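Side-chain contacts in UTP-glucose-1-phosphate uridylyltransferase 2 (Trypanosoma brucei, PDB 3GUE), which probably catalyses the reversible formation of UDP-glucose and diphosphate from UTP and alpha-D-glucose 1-phosphate: residues L99-G104 and Q395-C400; Q105-F110 and S379-L384. All coordinates share one frame; numbering follows the deposited sequence.

Contact 1. Residues L99-G104 and Q395-C400; sequences LQVKNG and QRLVLC
A chi1 of 169° sets Val101 CG1 trans to the backbone N, and this branch reaches toward Leu397, whose CD2 methyl comes to meet it. The two side chains touch tip to tip, with Val101 CG1 3.5 Å from Leu397 CD2. The same methyl also receives the end of Lys102. The lysine chain bends at its last torsion (chi4 64°), and Lys102 NZ lies 3.3 Å from Leu397 CD2. Two consecutive residues of one strand can point the same way because Val101 and Lys102 form a classic beta bulge opposite Gln105, in the small antiparallel hairpin of strands 100-102 and 105-106. Leu397 belongs to a second two-stranded antiparallel sheet, with strand 389-391. The backbones stay well apart, 9.7 Å between Val101 CA and Leu397 CA, so between the two segments only side chains meet. The polar partner of Lys102 NZ is the backbone O of Leu384, a probable hydrogen bond; the methyl only packs against the nitrogen. Phe110 of helix 107-122 and Leu384 of helix 378-385 each touch both Val101 and Leu397.

Contact 2. Residues Q105-F110 and S379-L384; sequences QTFLDF and SDLLAL
The first turn of helix 107-122 packs here against helix 378-385, within a nucleotidyltransferase of the GT-A clan. Phe107 carries the contact from one side, Leu384 and Leu381 from the other. Phe107 CE1 is 3.6 Å from Leu384 CD2, and this methyl is almost as near to Phe107 CZ, at 3.7 Å. Leu384 sets its CG anti to the backbone N (chi1 -162°), which sends the branch toward the outer end of the ring. Leu381 is looser and lies toward the CE2 carbon, with its CD1 4.3 Å from Phe107 CE2. Both methyls approach the ring obliquely. The helix start that bears Phe107 is fixed by a capping box. Thr106, the N-cap, accepts at OG1 from Asp109 N (3.1 Å, nearly straight at 170°) and, weakly, from Leu108 N. In return, Asp109 OD2 accepts from Thr106 N at 2.7 Å, through its anti lone pair. Thr106 OG1 also donates to OD2, from above the carboxylate plane. The other carboxylate oxygen of Asp109, OD1, has a salt bridge to Lys146. Across the two segments there is no hydrogen bond. All three touching side chains are buried and apolar, so the helices are joined here by hydrophobic and van der Waals contact, while polar bonds within segment 105-110 define the start of its helix.

In the fold
Contacts 1 and 2 adjoin, with centres about 5 Å apart. The hairpin of strands 100-102 and 105-106 leads from one into the other. Val101 CG2 packs 3.4 Å from Phe107 CD2, and Leu99 O lies 3.3 Å from Phe107 N, a probable hydrogen bond. In the two contacts, residues 99-110 lie against segments 379-384 and 395-400, which are far off in the sequence. The bound UDP-glucose lies nearer contact 2: about 9 Å from the Phe107 side chain, against about 12 Å from that of Val101. The Phe107 side chain is also about 4 Å from that of Asp221 and about 5 Å from that of Lys96, both predicted to bind UTP.

Contact 1. Residues L99-G104 and Q395-C400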
loop_
_atom_site.group_PDB
_atom_site.type_symbol
_atom_site.label_atom_id
_atom_site.label_comp_id
_atom_site.label_asym_id
_atom_site.label_seq_id
_atom_site.Cartn_x
_atom_site.Cartn_y
_atom_site.Cartn_z
ATOM N N LEU A 99 -0.584 13.625 -3.918
ATOM C CA LEU A 99 -2.017 13.949 -4.012
ATOM C C LEU A 99 -2.513 14.805 -2.824
ATOM O O LEU A 99 -2.149 14.545 -1.683
ATOM C CB LEU A 99 -2.849 12.677 -4.141
ATOM C CG LEU A 99 -3.360 12.279 -5.532
ATOM C CD1 LEU A 99 -2.254 12.295 -6.578
ATOM C CD2 LEU A 99 -4.028 10.893 -5.443
ATOM N N GLN A 100 -3.343 15.811 -3.111
ATOM C CA GLN A 100 -3.914 16.650 -2.049
ATOM C C GLN A 100 -4.918 15.821 -1.258
ATOM O O GLN A 100 -5.700 15.040 -1.836
ATOM C CB GLN A 100 -4.587 17.938 -2.589
ATOM C CG GLN A 100 -3.635 19.000 -3.211
ATOM C CD GLN A 100 -4.307 20.365 -3.589
ATOM O OE1 GLN A 100 -5.319 20.424 -4.319
ATOM N NE2 GLN A 100 -3.705 21.469 -3.112
ATOM N N VAL A 101 -4.907 16.011 0.060
ATOM C CA VAL A 101 -5.731 15.226 0.988
ATOM C C VAL A 101 -6.750 16.119 1.741
ATOM O O VAL A 101 -7.950 15.926 1.598
ATOM C CB VAL A 101 -4.823 14.350 1.900
ATOM C CG1 VAL A 101 -5.586 13.725 3.028
ATOM C CG2 VAL A 101 -4.223 13.229 1.086
ATOM N N LYS A 102 -6.254 17.114 2.480
ATOM C CA LYS A 102 -7.072 18.102 3.191
ATOM C C LYS A 102 -6.289 19.408 3.241
ATOM O O LYS A 102 -5.073 19.383 3.339
ATOM C CB LYS A 102 -7.350 17.649 4.628
ATOM C CG LYS A 102 -8.240 16.413 4.764
ATOM C CD LYS A 102 -8.973 16.371 6.071
ATOM C CE LYS A 102 -10.022 15.296 6.051
ATOM N NZ LYS A 102 -9.346 13.989 5.919
ATOM N N ASN A 103 -6.974 20.545 3.182
ATOM C CA ASN A 103 -6.348 21.850 3.430
ATOM C C ASN A 103 -5.175 22.256 2.507
ATOM O O ASN A 103 -4.312 23.068 2.900
ATOM C CB ASN A 103 -5.886 21.923 4.901
ATOM C CG ASN A 103 -6.956 21.454 5.883
ATOM O OD1 ASN A 103 -6.712 20.554 6.697
ATOM N ND2 ASN A 103 -8.151 22.060 5.807
ATOM N N GLY A 104 -5.119 21.699 1.302
ATOM C CA GLY A 104 -3.918 21.846 0.464
ATOM C C GLY A 104 -2.717 21.056 0.973
ATOM O O GLY A 104 -1.597 21.228 0.496
ATOM N N GLN A 395 -1.394 14.583 14.090
ATOM C CA GLN A 395 -1.389 14.743 12.624
ATOM C C GLN A 395 -1.732 13.492 11.807
ATOM O O GLN A 395 -1.369 13.383 10.643
ATOM C CB GLN A 395 -0.074 15.378 12.145
ATOM C CG GLN A 395 0.240 16.748 12.795
ATOM C CD GLN A 395 -0.676 17.856 12.334
ATOM O OE1 GLN A 395 -1.698 17.626 11.664
ATOM N NE2 GLN A 395 -0.312 19.077 12.677
ATOM N N ARG A 396 -2.429 12.544 12.420
ATOM C CA ARG A 396 -2.856 11.351 11.703
ATOM C C ARG A 396 -4.227 11.641 11.107
ATOM O O ARG A 396 -4.889 12.609 11.493
ATOM C CB ARG A 396 -2.883 10.118 12.621
ATOM C CG ARG A 396 -1.500 9.625 13.030
ATOM C CD ARG A 396 -1.538 8.266 13.733
ATOM N NE ARG A 396 -2.356 8.316 14.935
ATOM C CZ ARG A 396 -3.464 7.607 15.119
ATOM N NH1 ARG A 396 -3.869 6.759 14.179
ATOM N NH2 ARG A 396 -4.154 7.733 16.257
ATOM N N LEU A 397 -4.618 10.851 10.125
ATOM C CA LEU A 397 -5.990 10.871 9.620
ATOM C C LEU A 397 -6.698 9.625 10.089
ATOM O O LEU A 397 -6.180 8.513 9.950
ATOM C CB LEU A 397 -6.020 10.990 8.106
ATOM C CG LEU A 397 -5.837 12.440 7.665
ATOM C CD1 LEU A 397 -4.405 12.894 7.759
ATOM C CD2 LEU A 397 -6.319 12.618 6.275
ATOM N N VAL A 398 -7.879 9.813 10.665
ATOM C CA VAL A 398 -8.606 8.701 11.305
ATOM C C VAL A 398 -10.114 8.820 11.032
ATOM O O VAL A 398 -10.659 9.918 10.929
ATOM C CB VAL A 398 -8.390 8.690 12.831
ATOM C CG1 VAL A 398 -6.871 8.540 13.172
ATOM C CG2 VAL A 398 -8.959 9.942 13.445
ATOM N N LEU A 399 -10.765 7.668 10.920
ATOM C CA LEU A 399 -12.192 7.607 10.670
ATOM C C LEU A 399 -12.895 8.277 11.850
ATOM O O LEU A 399 -12.466 8.136 13.000
ATOM C CB LEU A 399 -12.639 6.135 10.538
ATOM C CG LEU A 399 -14.094 5.878 10.148
ATOM C CD1 LEU A 399 -14.360 6.264 8.713
ATOM C CD2 LEU A 399 -14.409 4.405 10.365
ATOM N N CYS A 400 -13.931 9.042 11.544
ATOM C CA CYS A 400 -14.775 9.689 12.527
ATOM C C CYS A 400 -15.475 8.695 13.458
ATOM O O CYS A 400 -15.752 7.530 13.090
ATOM C CB CYS A 400 -15.803 10.599 11.839
ATOM S SG CYS A 400 -17.092 9.731 10.886
#

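Contact 2. Residues Q105-F110 and S379-L384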
loop_
_atom_site.group_PDB
_atom_site.type_symbol
_atom_site.label_atom_id
_atom_site.label_comp_id
_atom_site.label_asym_id
_atom_site.label_seq_id
_atom_site.Cartn_x
_atom_site.Cartn_y
_atom_site.Cartn_z
ATOM N N GLN A 105 -2.949 20.183 1.944
ATOM C CA GLN A 105 -1.916 19.253 2.432
ATOM C C GLN A 105 -2.001 17.918 1.685
ATOM O O GLN A 105 -3.080 17.348 1.535
ATOM C CB GLN A 105 -2.029 19.032 3.961
ATOM C CG GLN A 105 -2.069 20.335 4.811
ATOM C CD GLN A 105 -0.780 21.126 4.742
ATOM O OE1 GLN A 105 -0.554 21.896 3.806
ATOM N NE2 GLN A 105 0.069 20.962 5.752
ATOM N N THR A 106 -0.869 17.466 1.171
ATOM C CA THR A 106 -0.770 16.171 0.471
ATOM C C THR A 106 -0.561 15.070 1.513
ATOM O O THR A 106 -0.458 15.368 2.714
ATOM C CB THR A 106 0.422 16.124 -0.497
ATOM O OG1 THR A 106 1.624 16.304 0.252
ATOM C CG2 THR A 106 0.326 17.234 -1.619
ATOM N N PHE A 107 -0.442 13.823 1.045
ATOM C CA PHE A 107 -0.174 12.666 1.919
ATOM C C PHE A 107 1.213 12.932 2.538
ATOM O O PHE A 107 1.445 12.642 3.707
ATOM C CB PHE A 107 -0.132 11.336 1.134
ATOM C CG PHE A 107 -1.502 10.729 0.788
ATOM C CD1 PHE A 107 -2.122 9.821 1.646
ATOM C CD2 PHE A 107 -2.134 11.036 -0.418
ATOM C CE1 PHE A 107 -3.367 9.257 1.324
ATOM C CE2 PHE A 107 -3.377 10.474 -0.754
ATOM C CZ PHE A 107 -3.993 9.586 0.114
ATOM N N LEU A 108 2.115 13.539 1.751
ATOM C CA LEU A 108 3.507 13.703 2.168
ATOM C C LEU A 108 3.681 14.820 3.193
ATOM O O LEU A 108 4.546 14.730 4.067
ATOM C CB LEU A 108 4.446 13.865 0.947
ATOM C CG LEU A 108 5.968 13.726 1.137
ATOM C CD1 LEU A 108 6.405 12.501 1.990
ATOM C CD2 LEU A 108 6.621 13.700 -0.234
ATOM N N ASP A 109 2.872 15.876 3.067
ATOM C CA ASP A 109 2.689 16.887 4.117
ATOM C C ASP A 109 2.357 16.226 5.438
ATOM O O ASP A 109 3.086 16.407 6.414
ATOM C CB ASP A 109 1.563 17.864 3.759
ATOM C CG ASP A 109 1.989 18.886 2.758
ATOM O OD1 ASP A 109 3.007 19.581 3.028
ATOM O OD2 ASP A 109 1.314 18.973 1.703
ATOM N N PHE A 110 1.256 15.464 5.467
ATOM C CA PHE A 110 0.853 14.704 6.673
ATOM C C PHE A 110 1.925 13.768 7.260
ATOM O O PHE A 110 2.123 13.770 8.471
ATOM C CB PHE A 110 -0.506 14.016 6.489
ATOM C CG PHE A 110 -1.664 14.971 6.556
ATOM C CD1 PHE A 110 -1.986 15.596 7.757
ATOM C CD2 PHE A 110 -2.430 15.259 5.413
ATOM C CE1 PHE A 110 -3.057 16.510 7.841
ATOM C CE2 PHE A 110 -3.493 16.151 5.478
ATOM C CZ PHE A 110 -3.820 16.780 6.698
ATOM N N SER A 379 -12.287 6.077 -4.993
ATOM C CA SER A 379 -13.320 5.875 -3.957
ATOM C C SER A 379 -12.837 6.037 -2.524
ATOM O O SER A 379 -13.532 6.651 -1.711
ATOM C CB SER A 379 -14.127 4.560 -4.112
ATOM O OG SER A 379 -13.336 3.421 -4.438
ATOM N N ASP A 380 -11.647 5.514 -2.246
ATOM C CA ASP A 380 -10.954 5.683 -0.974
ATOM C C ASP A 380 -10.567 7.124 -0.749
ATOM O O ASP A 380 -10.693 7.655 0.386
ATOM C CB ASP A 380 -9.672 4.845 -0.936
ATOM C CG ASP A 380 -9.905 3.336 -0.857
ATOM O OD1 ASP A 380 -10.902 2.871 -0.305
ATOM O OD2 ASP A 380 -9.035 2.585 -1.354
ATOM N N LEU A 381 -10.081 7.742 -1.827
ATOM C CA LEU A 381 -9.640 9.151 -1.835
ATOM C C LEU A 381 -10.768 10.103 -1.520
ATOM O O LEU A 381 -10.565 11.067 -0.785
ATOM C CB LEU A 381 -9.040 9.528 -3.179
ATOM C CG LEU A 381 -8.503 10.963 -3.273
ATOM C CD1 LEU A 381 -7.369 11.151 -2.246
ATOM C CD2 LEU A 381 -8.044 11.222 -4.727
ATOM N N LEU A 382 -11.930 9.853 -2.136
ATOM C CA LEU A 382 -13.164 10.543 -1.812
ATOM C C LEU A 382 -13.475 10.501 -0.311
ATOM O O LEU A 382 -13.845 11.548 0.279
ATOM C CB LEU A 382 -14.350 9.948 -2.606
ATOM C CG LEU A 382 -15.789 10.373 -2.262
ATOM C CD1 LEU A 382 -15.933 11.900 -2.336
ATOM C CD2 LEU A 382 -16.800 9.681 -3.216
ATOM N N ALA A 383 -13.347 9.309 0.290
ATOM C CA ALA A 383 -13.681 9.136 1.714
ATOM C C ALA A 383 -12.677 9.907 2.578
ATOM O O ALA A 383 -13.082 10.612 3.511
ATOM C CB ALA A 383 -13.732 7.651 2.131
ATOM N N LEU A 384 -11.399 9.847 2.196
ATOM C CA LEU A 384 -10.353 10.526 2.955
ATOM C C LEU A 384 -10.497 12.040 2.934
ATOM O O LEU A 384 -10.353 12.717 3.988
ATOM C CB LEU A 384 -8.967 10.139 2.451
ATOM C CG LEU A 384 -7.823 10.441 3.433
ATOM C CD1 LEU A 384 -7.998 9.665 4.747
ATOM C CD2 LEU A 384 -6.523 10.056 2.809
#